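Local atomic coordinates of phosphate transporter (Thermotoga maritima MSB8, PDB entry 6L85), a protein that imports inorganic phosphate across the cell membrane, probably driven by the sodium gradient, and belongs to the same transporter family as human SLC20. Residues P167-T172 / I225-V231; F178-A182 / F324-F328; F184-S188 / F203-F209. All blocks are in the same frame, centred on the assembly; numbering follows the deposited sequence.

Contact 1. Residues P167-T172 / I225-V231; sequences PKKSST and INEKKDV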
loop_
_atom_site.group_PDB
_atom_site.type_symbol
_atom_site.label_atom_id
_atom_site.label_comp_id
_atom_site.label_asym_id
_atom_site.label_seq_id
_atom_site.Cartn_x
_atom_site.Cartn_y
_atom_site.Cartn_z
ATOM N N PRO B 167 10.780 30.831 -4.833
ATOM C CA PRO B 167 10.166 29.853 -3.915
ATOM C C PRO B 167 9.253 28.834 -4.588
ATOM O O PRO B 167 9.151 27.708 -4.084
ATOM C CB PRO B 167 9.400 30.741 -2.922
ATOM C CG PRO B 167 10.173 32.069 -2.949
ATOM C CD PRO B 167 10.533 32.225 -4.409
ATOM N N LYS B 168 8.592 29.181 -5.700
ATOM C CA LYS B 168 7.793 28.193 -6.427
ATOM C C LYS B 168 8.654 27.015 -6.885
ATOM O O LYS B 168 8.339 25.840 -6.618
ATOM C CB LYS B 168 7.135 28.853 -7.636
ATOM C CG LYS B 168 5.986 29.762 -7.330
ATOM C CD LYS B 168 5.511 30.403 -8.628
ATOM C CE LYS B 168 4.258 31.204 -8.423
ATOM N NZ LYS B 168 3.403 31.162 -9.649
ATOM N N LYS B 169 9.740 27.331 -7.597
ATOM C CA LYS B 169 10.711 26.337 -8.037
ATOM C C LYS B 169 11.258 25.542 -6.861
ATOM O O LYS B 169 11.464 24.327 -6.966
ATOM C CB LYS B 169 11.849 27.042 -8.777
ATOM C CG LYS B 169 12.532 26.265 -9.890
ATOM C CD LYS B 169 13.263 27.242 -10.822
ATOM C CE LYS B 169 14.351 26.570 -11.661
ATOM N NZ LYS B 169 15.644 26.421 -10.924
ATOM N N SER B 170 11.495 26.210 -5.728
ATOM C CA SER B 170 12.057 25.531 -4.566
ATOM C C SER B 170 11.058 24.554 -3.947
ATOM O O SER B 170 11.449 23.485 -3.459
ATOM C CB SER B 170 12.502 26.558 -3.522
ATOM O OG SER B 170 13.776 27.083 -3.840
ATOM N N SER B 171 9.773 24.928 -3.915
ATOM C CA SER B 171 8.757 24.063 -3.333
ATOM C C SER B 171 8.619 22.800 -4.166
ATOM O O SER B 171 8.450 21.696 -3.624
ATOM C CB SER B 171 7.426 24.813 -3.244
ATOM O OG SER B 171 6.858 24.969 -4.535
ATOM N N THR B 172 8.758 22.963 -5.483
ATOM C CA THR B 172 8.797 21.860 -6.440
ATOM C C THR B 172 9.828 20.789 -6.077
ATOM O O THR B 172 9.683 19.625 -6.481
ATOM C CB THR B 172 9.071 22.496 -7.809
ATOM O OG1 THR B 172 7.861 22.543 -8.568
ATOM C CG2 THR B 172 10.182 21.814 -8.565
ATOM N N ILE B 225 1.800 24.221 -8.704
ATOM C CA ILE B 225 2.433 25.495 -8.430
ATOM C C ILE B 225 2.061 26.552 -9.460
ATOM O O ILE B 225 2.275 27.743 -9.215
ATOM C CB ILE B 225 3.960 25.269 -8.348
ATOM C CG1 ILE B 225 4.625 26.306 -7.450
ATOM C CG2 ILE B 225 4.571 25.242 -9.735
ATOM C CD1 ILE B 225 4.011 26.407 -6.084
ATOM N N ASN B 226 1.470 26.139 -10.588
ATOM C CA ASN B 226 1.047 27.022 -11.668
ATOM C C ASN B 226 -0.385 27.516 -11.523
ATOM O O ASN B 226 -0.841 28.272 -12.381
ATOM C CB ASN B 226 1.167 26.310 -13.023
ATOM C CG ASN B 226 2.603 25.991 -13.402
ATOM O OD1 ASN B 226 3.541 26.649 -12.944
ATOM N ND2 ASN B 226 2.781 24.968 -14.246
ATOM N N GLU B 227 -1.114 27.108 -10.484
ATOM C CA GLU B 227 -2.514 27.513 -10.367
ATOM C C GLU B 227 -2.694 28.902 -9.769
ATOM O O GLU B 227 -3.762 29.499 -9.940
ATOM C CB GLU B 227 -3.300 26.500 -9.528
ATOM C CG GLU B 227 -3.375 25.114 -10.140
ATOM C CD GLU B 227 -4.658 24.382 -9.774
ATOM O OE1 GLU B 227 -5.741 25.013 -9.804
ATOM O OE2 GLU B 227 -4.582 23.175 -9.457
ATOM N N LYS B 228 -1.700 29.419 -9.053
ATOM C CA LYS B 228 -1.781 30.741 -8.452
ATOM C C LYS B 228 -0.635 31.599 -8.966
ATOM O O LYS B 228 0.473 31.098 -9.198
ATOM C CB LYS B 228 -1.739 30.659 -6.926
ATOM C CG LYS B 228 -2.705 29.650 -6.323
ATOM C CD LYS B 228 -4.123 30.191 -6.287
ATOM C CE LYS B 228 -4.993 29.418 -5.297
ATOM N NZ LYS B 228 -6.440 29.799 -5.425
ATOM N N LYS B 229 -0.909 32.893 -9.149
ATOM C CA LYS B 229 0.104 33.818 -9.647
ATOM C C LYS B 229 1.046 34.265 -8.533
ATOM O O LYS B 229 2.273 34.231 -8.699
ATOM C CB LYS B 229 -0.568 35.031 -10.302
ATOM C CG LYS B 229 -1.477 34.698 -11.485
ATOM C CD LYS B 229 -1.919 35.969 -12.212
ATOM C CE LYS B 229 -2.704 35.658 -13.490
ATOM N NZ LYS B 229 -4.062 35.084 -13.205
ATOM N N ASP B 230 0.495 34.685 -7.393
ATOM C CA ASP B 230 1.327 35.158 -6.297
ATOM C C ASP B 230 2.165 34.024 -5.715
ATOM O O ASP B 230 1.669 32.917 -5.498
ATOM C CB ASP B 230 0.453 35.772 -5.199
ATOM C CG ASP B 230 1.263 36.217 -4.002
ATOM O OD1 ASP B 230 1.961 37.249 -4.113
ATOM O OD2 ASP B 230 1.212 35.541 -2.951
ATOM N N VAL B 231 3.435 34.328 -5.429
ATOM C CA VAL B 231 4.394 33.319 -4.988
ATOM C C VAL B 231 3.915 32.632 -3.712
ATOM O O VAL B 231 3.878 31.394 -3.623
ATOM C CB VAL B 231 5.781 33.957 -4.783
ATOM C CG1 VAL B 231 6.722 32.979 -4.064
ATOM C CG2 VAL B 231 6.374 34.411 -6.117
#
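Pro167 opens helix 167-194 and lays its ring against the first residue of another helix, Pro167 CB sitting 3.7 Å from Val231 CG1. Lys168 does most of the work. Lys168 CB rests 3.6 Å from Ile225 CG1, and the long arm then runs on toward the loop at 228-230. There Lys168 NZ donates a hydrogen bond to Lys228 O at 3.0 Å. A second, weak one runs from Lys168 NZ to Lys229 O at 3.4 Å, so the ammonium reaches two successive backbone carbonyls of the loop. One turn on, Ser171 OG folds back to Lys168 O at 2.7 Å and lies 3.5 Å from Ile225 CD1; Ile225 thus packs against both Lys168 CB and Ser171 OG. Thr172 meets Ile225 CG2 only loosely. At the end of the loop, Asp230 takes the N-cap position of helix 231-258, its OD2 accepting from the backbone N of Asp233. What results is a helix-to-helix connection with an aspartate N-cap, with a lysine from the start of helix 167-194 bonded to its backbone.

Contact 2. Residues F178-A182 / F324-F328; sequences FISLA and FTVDF. With NA (sodium ion), chain S.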
loop_
_atom_site.group_PDB
_atom_site.type_symbol
_atom_site.label_atom_id
_atom_site.label_comp_id
_atom_site.label_asym_id
_atom_site.label_seq_id
_atom_site.Cartn_x
_atom_site.Cartn_y
_atom_site.Cartn_z
ATOM N N PHE B 178 10.281 15.757 1.184
ATOM C CA PHE B 178 9.767 15.281 2.463
ATOM C C PHE B 178 8.776 14.128 2.293
ATOM O O PHE B 178 8.774 13.200 3.111
ATOM C CB PHE B 178 9.143 16.438 3.250
ATOM C CG PHE B 178 10.158 17.322 3.921
ATOM C CD1 PHE B 178 10.773 16.926 5.101
ATOM C CD2 PHE B 178 10.500 18.550 3.365
ATOM C CE1 PHE B 178 11.717 17.736 5.724
ATOM C CE2 PHE B 178 11.449 19.370 3.969
ATOM C CZ PHE B 178 12.056 18.968 5.158
ATOM N N ILE B 179 7.914 14.175 1.268
ATOM C CA ILE B 179 7.041 13.026 0.997
ATOM C C ILE B 179 7.876 11.762 0.791
ATOM O O ILE B 179 7.558 10.687 1.332
ATOM C CB ILE B 179 6.138 13.307 -0.216
ATOM C CG1 ILE B 179 5.353 14.593 0.000
ATOM C CG2 ILE B 179 5.147 12.168 -0.439
ATOM C CD1 ILE B 179 4.449 14.509 1.183
ATOM N N SER B 180 8.980 11.886 0.044
ATOM C CA SER B 180 9.891 10.772 -0.201
ATOM C C SER B 180 10.583 10.302 1.067
ATOM O O SER B 180 10.827 9.103 1.240
ATOM C CB SER B 180 10.936 11.179 -1.236
ATOM O OG SER B 180 10.274 11.472 -2.441
ATOM N N LEU B 181 10.959 11.229 1.943
ATOM C CA LEU B 181 11.528 10.827 3.226
ATOM C C LEU B 181 10.520 10.020 4.047
ATOM O O LEU B 181 10.875 9.028 4.705
ATOM C CB LEU B 181 11.975 12.072 3.984
ATOM C CG LEU B 181 12.908 11.901 5.160
ATOM C CD1 LEU B 181 14.148 11.141 4.698
ATOM C CD2 LEU B 181 13.267 13.283 5.716
ATOM N N ALA B 182 9.263 10.455 4.050
ATOM C CA ALA B 182 8.225 9.733 4.781
ATOM C C ALA B 182 8.079 8.297 4.262
ATOM O O ALA B 182 8.044 7.330 5.043
ATOM C CB ALA B 182 6.901 10.491 4.655
ATOM N N PHE B 324 1.577 20.839 7.489
ATOM C CA PHE B 324 2.494 19.897 6.854
ATOM C C PHE B 324 3.636 19.505 7.791
ATOM O O PHE B 324 3.929 18.311 7.970
ATOM C CB PHE B 324 3.039 20.539 5.574
ATOM C CG PHE B 324 3.966 19.655 4.769
ATOM C CD1 PHE B 324 3.460 18.811 3.787
ATOM C CD2 PHE B 324 5.348 19.708 4.958
ATOM C CE1 PHE B 324 4.306 18.012 3.020
ATOM C CE2 PHE B 324 6.195 18.923 4.196
ATOM C CZ PHE B 324 5.670 18.066 3.223
ATOM N N THR B 325 4.307 20.511 8.382
ATOM C CA THR B 325 5.451 20.261 9.268
ATOM C C THR B 325 5.037 19.524 10.547
ATOM O O THR B 325 5.736 18.614 11.004
ATOM C CB THR B 325 6.131 21.601 9.596
ATOM O OG1 THR B 325 6.700 22.140 8.394
ATOM C CG2 THR B 325 7.254 21.445 10.640
ATOM N N VAL B 326 3.904 19.909 11.132
ATOM C CA VAL B 326 3.416 19.291 12.363
ATOM C C VAL B 326 3.125 17.817 12.132
ATOM O O VAL B 326 3.502 16.950 12.933
ATOM C CB VAL B 326 2.158 20.033 12.859
ATOM C CG1 VAL B 326 1.348 19.176 13.859
ATOM C CG2 VAL B 326 2.537 21.376 13.457
ATOM N N ASP B 327 2.437 17.517 11.031
ATOM C CA ASP B 327 2.127 16.132 10.705
ATOM C C ASP B 327 3.383 15.323 10.449
ATOM O O ASP B 327 3.536 14.214 10.979
ATOM C CB ASP B 327 1.232 16.067 9.475
ATOM C CG ASP B 327 -0.159 16.587 9.733
ATOM O OD1 ASP B 327 -0.576 16.654 10.910
ATOM O OD2 ASP B 327 -0.847 16.909 8.736
ATOM N N PHE B 328 4.278 15.835 9.593
ATOM C CA PHE B 328 5.499 15.091 9.313
ATOM C C PHE B 328 6.240 14.757 10.600
ATOM O O PHE B 328 6.644 13.602 10.817
ATOM C CB PHE B 328 6.411 15.874 8.368
ATOM C CG PHE B 328 7.622 15.085 7.931
ATOM C CD1 PHE B 328 8.749 15.006 8.740
ATOM C CD2 PHE B 328 7.601 14.362 6.744
ATOM C CE1 PHE B 328 9.859 14.249 8.347
ATOM C CE2 PHE B 328 8.690 13.623 6.341
ATOM C CZ PHE B 328 9.824 13.558 7.148
HETATM NA NA NA S . -2.448 17.463 7.315
#
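Two phenylalanines one helical turn apart, Phe324 and Phe328, bridge a pair of helices where the axes of the two segments come no closer than 11.9 Å, a wide gap filled largely by aromatic rings. Segments 178-182 and 324-328 run nearly parallel, with only 15° between them, and the facing ring of Phe178 reaches back across. Phe178 turns its edge to the face of Phe328 in a T-shaped stack, ring centroids 5.4 Å apart and planes at 80°. Phe328 goes deepest: Phe328 CE2 comes within 3.3 Å of Phe178 O and 4.0 Å of Ala182 CB, while Leu181 CD2 closes on Phe328 CZ at 3.7 Å. The small Ala182 leaves room for that ring, and here the backbones come nearest, Ala182 CA to Phe328 CA being 7.5 Å. A turn earlier, Phe324 presents its rim to the first helix, with Phe324 CZ 3.8 Å from Phe178 CB and Phe324 CE1 4.0 Å from Ile179 CD1. Met153 of helix 129-162 touches all three phenylalanines, and Phe324 also makes an edge-to-face pair with Phe239.

The same segment carries Asp327, which takes no part in the aromatic packing. Asp327 OD2 binds the sodium ion at 2.2 Å, alongside Thr29, Gln243 and Ser247. Segment 324-328 therefore joins an apolar, phenylalanine-rich interface between membrane helices to a buried carboxylate at one of the sodium sites of this sodium-dependent transporter.

Contact 3. Residues F184-S188 / F203-F209; sequences FTMIS and FLLGIAF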
loop_
_atom_site.group_PDB
_atom_site.type_symbol
_atom_site.label_atom_id
_atom_site.label_comp_id
_atom_site.label_asym_id
_atom_site.label_seq_id
_atom_site.Cartn_x
_atom_site.Cartn_y
_atom_site.Cartn_z
ATOM N N PHE B 184 10.325 6.572 2.510
ATOM C CA PHE B 184 11.536 5.831 2.852
ATOM C C PHE B 184 11.459 5.289 4.270
ATOM O O PHE B 184 11.837 4.140 4.528
ATOM C CB PHE B 184 12.792 6.700 2.720
ATOM C CG PHE B 184 14.020 6.059 3.334
ATOM C CD1 PHE B 184 14.815 5.214 2.588
ATOM C CD2 PHE B 184 14.352 6.273 4.663
ATOM C CE1 PHE B 184 15.926 4.608 3.140
ATOM C CE2 PHE B 184 15.451 5.657 5.222
ATOM C CZ PHE B 184 16.245 4.825 4.455
ATOM N N THR B 185 10.975 6.105 5.203
ATOM C CA THR B 185 10.895 5.664 6.594
ATOM C C THR B 185 9.911 4.507 6.753
ATOM O O THR B 185 10.234 3.472 7.355
ATOM C CB THR B 185 10.510 6.852 7.489
ATOM O OG1 THR B 185 11.435 7.924 7.272
ATOM C CG2 THR B 185 10.564 6.467 8.955
ATOM N N MET B 186 8.703 4.662 6.201
ATOM C CA MET B 186 7.690 3.614 6.319
ATOM C C MET B 186 8.178 2.298 5.714
ATOM O O MET B 186 8.080 1.241 6.339
ATOM C CB MET B 186 6.388 4.059 5.648
ATOM C CG MET B 186 5.720 5.271 6.298
ATOM S SD MET B 186 4.100 5.647 5.557
ATOM C CE MET B 186 4.587 6.596 4.140
ATOM N N ILE B 187 8.740 2.357 4.506
ATOM C CA ILE B 187 9.128 1.150 3.799
ATOM C C ILE B 187 10.324 0.489 4.475
ATOM O O ILE B 187 10.312 -0.723 4.732
ATOM C CB ILE B 187 9.416 1.477 2.318
ATOM C CG1 ILE B 187 8.145 1.965 1.614
ATOM C CG2 ILE B 187 10.051 0.274 1.602
ATOM C CD1 ILE B 187 7.059 0.953 1.561
ATOM N N SER B 188 11.385 1.257 4.752
ATOM C CA SER B 188 12.567 0.650 5.358
ATOM C C SER B 188 12.231 0.020 6.700
ATOM O O SER B 188 12.681 -1.092 6.993
ATOM C CB SER B 188 13.686 1.684 5.500
ATOM O OG SER B 188 13.279 2.741 6.354
ATOM N N PHE B 203 17.079 -0.875 3.298
ATOM C CA PHE B 203 17.457 0.449 2.814
ATOM C C PHE B 203 17.299 0.542 1.310
ATOM O O PHE B 203 16.873 1.575 0.789
ATOM C CB PHE B 203 18.903 0.772 3.202
ATOM C CG PHE B 203 19.060 1.250 4.615
ATOM C CD1 PHE B 203 18.053 1.991 5.228
ATOM C CD2 PHE B 203 20.220 0.978 5.327
ATOM C CE1 PHE B 203 18.199 2.450 6.537
ATOM C CE2 PHE B 203 20.377 1.434 6.636
ATOM C CZ PHE B 203 19.360 2.167 7.244
ATOM N N LEU B 204 17.667 -0.518 0.590
ATOM C CA LEU B 204 17.567 -0.479 -0.864
ATOM C C LEU B 204 16.114 -0.317 -1.305
ATOM O O LEU B 204 15.806 0.483 -2.200
ATOM C CB LEU B 204 18.190 -1.750 -1.438
ATOM C CG LEU B 204 18.111 -1.916 -2.944
ATOM C CD1 LEU B 204 19.049 -0.927 -3.610
ATOM C CD2 LEU B 204 18.423 -3.360 -3.337
ATOM N N LEU B 205 15.196 -1.034 -0.650
ATOM C CA LEU B 205 13.780 -0.883 -0.978
ATOM C C LEU B 205 13.259 0.493 -0.565
ATOM O O LEU B 205 12.471 1.116 -1.298
ATOM C CB LEU B 205 12.975 -2.010 -0.313
ATOM C CG LEU B 205 13.067 -3.321 -1.109
ATOM C CD1 LEU B 205 12.698 -4.536 -0.272
ATOM C CD2 LEU B 205 12.157 -3.218 -2.320
ATOM N N GLY B 206 13.668 0.981 0.616
ATOM C CA GLY B 206 13.284 2.330 1.010
ATOM C C GLY B 206 13.716 3.363 -0.011
ATOM O O GLY B 206 12.932 4.238 -0.394
ATOM N N ILE B 207 14.959 3.251 -0.497
ATOM C CA ILE B 207 15.467 4.219 -1.465
ATOM C C ILE B 207 14.693 4.129 -2.771
ATOM O O ILE B 207 14.332 5.156 -3.358
ATOM C CB ILE B 207 16.980 4.023 -1.694
ATOM C CG1 ILE B 207 17.765 4.267 -0.406
ATOM C CG2 ILE B 207 17.481 5.005 -2.743
ATOM C CD1 ILE B 207 17.826 5.740 -0.029
ATOM N N ALA B 208 14.426 2.912 -3.268
ATOM C CA ALA B 208 13.737 2.836 -4.560
ATOM C C ALA B 208 12.330 3.432 -4.466
ATOM O O ALA B 208 11.892 4.177 -5.361
ATOM C CB ALA B 208 13.699 1.391 -5.061
ATOM N N PHE B 209 11.604 3.115 -3.388
ATOM C CA PHE B 209 10.291 3.723 -3.184
ATOM C C PHE B 209 10.391 5.244 -3.099
ATOM O O PHE B 209 9.519 5.965 -3.611
ATOM C CB PHE B 209 9.649 3.160 -1.918
ATOM C CG PHE B 209 8.845 1.912 -2.149
ATOM C CD1 PHE B 209 9.466 0.677 -2.253
ATOM C CD2 PHE B 209 7.474 1.976 -2.276
ATOM C CE1 PHE B 209 8.725 -0.477 -2.473
ATOM C CE2 PHE B 209 6.732 0.825 -2.500
ATOM C CZ PHE B 209 7.358 -0.398 -2.594
#
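A helical hairpin brings helices 167-194 and 199-224 side by side, the two segments crossing at 145° with their axes only 7.9 Å apart. Phe203 starts the second segment. Its CB leads away from the partner, yet the ring swings back until Phe203 CD1 is 3.4 Å from Phe184 CZ; the two rings meet rim to rim, centroids 5.9 Å apart and planes within 11° of each other, neither ring over the face of the other. Leu205 adds a lighter touch, Leu205 CB lying 4.2 Å from Ile187 CG2, and also packs on Phe286 of the second subunit.

Gly206 is what lets the helices come so close. Gly206 CA lies 4.3 Å from Phe184 CA. Phe184 CD1 settles 3.4 Å from Gly206 C; a CB on Gly206 would fall 2.7 Å from Phe184 CD1, a clash, and 3.3 Å from Ser188 CB. Ile207, out on the surface, touches the Phe184 ring, Ile207 CD1 lying 3.9 Å from Phe184 CE1. Phe209 closes the segment, pairing edge-to-face with Phe50 of the second subunit, so the hairpin also contributes to the dimer interface. Toward its own partner helix it offers a ring face: Ile187 CD1 stands 4.1 Å from the Phe209 centroid in a CH-pi contact, 14° off the ring normal.

Overall arrangement
Helix 167-194 runs through all three contacts, meeting a different partner at each level. At its start, the centre of contact 1 lies about 33 Å from the centre of the chain, and the contact is partly exposed; this is where polar chemistry appears, a lysine reaching backbone carbonyls. Contacts 2 and 3 are buried and apolar, and their segments follow closely on the shared helix, with centres about 15 Å apart. They differ in spacing: large rings span wide-set, near-parallel helices in contact 2, whereas a glycine allows a close crossing of roughly antiparallel helices in contact 3. Contact 2 includes a sodium ligand, Asp327, while contact 3 borders the second subunit and a bound detergent molecule.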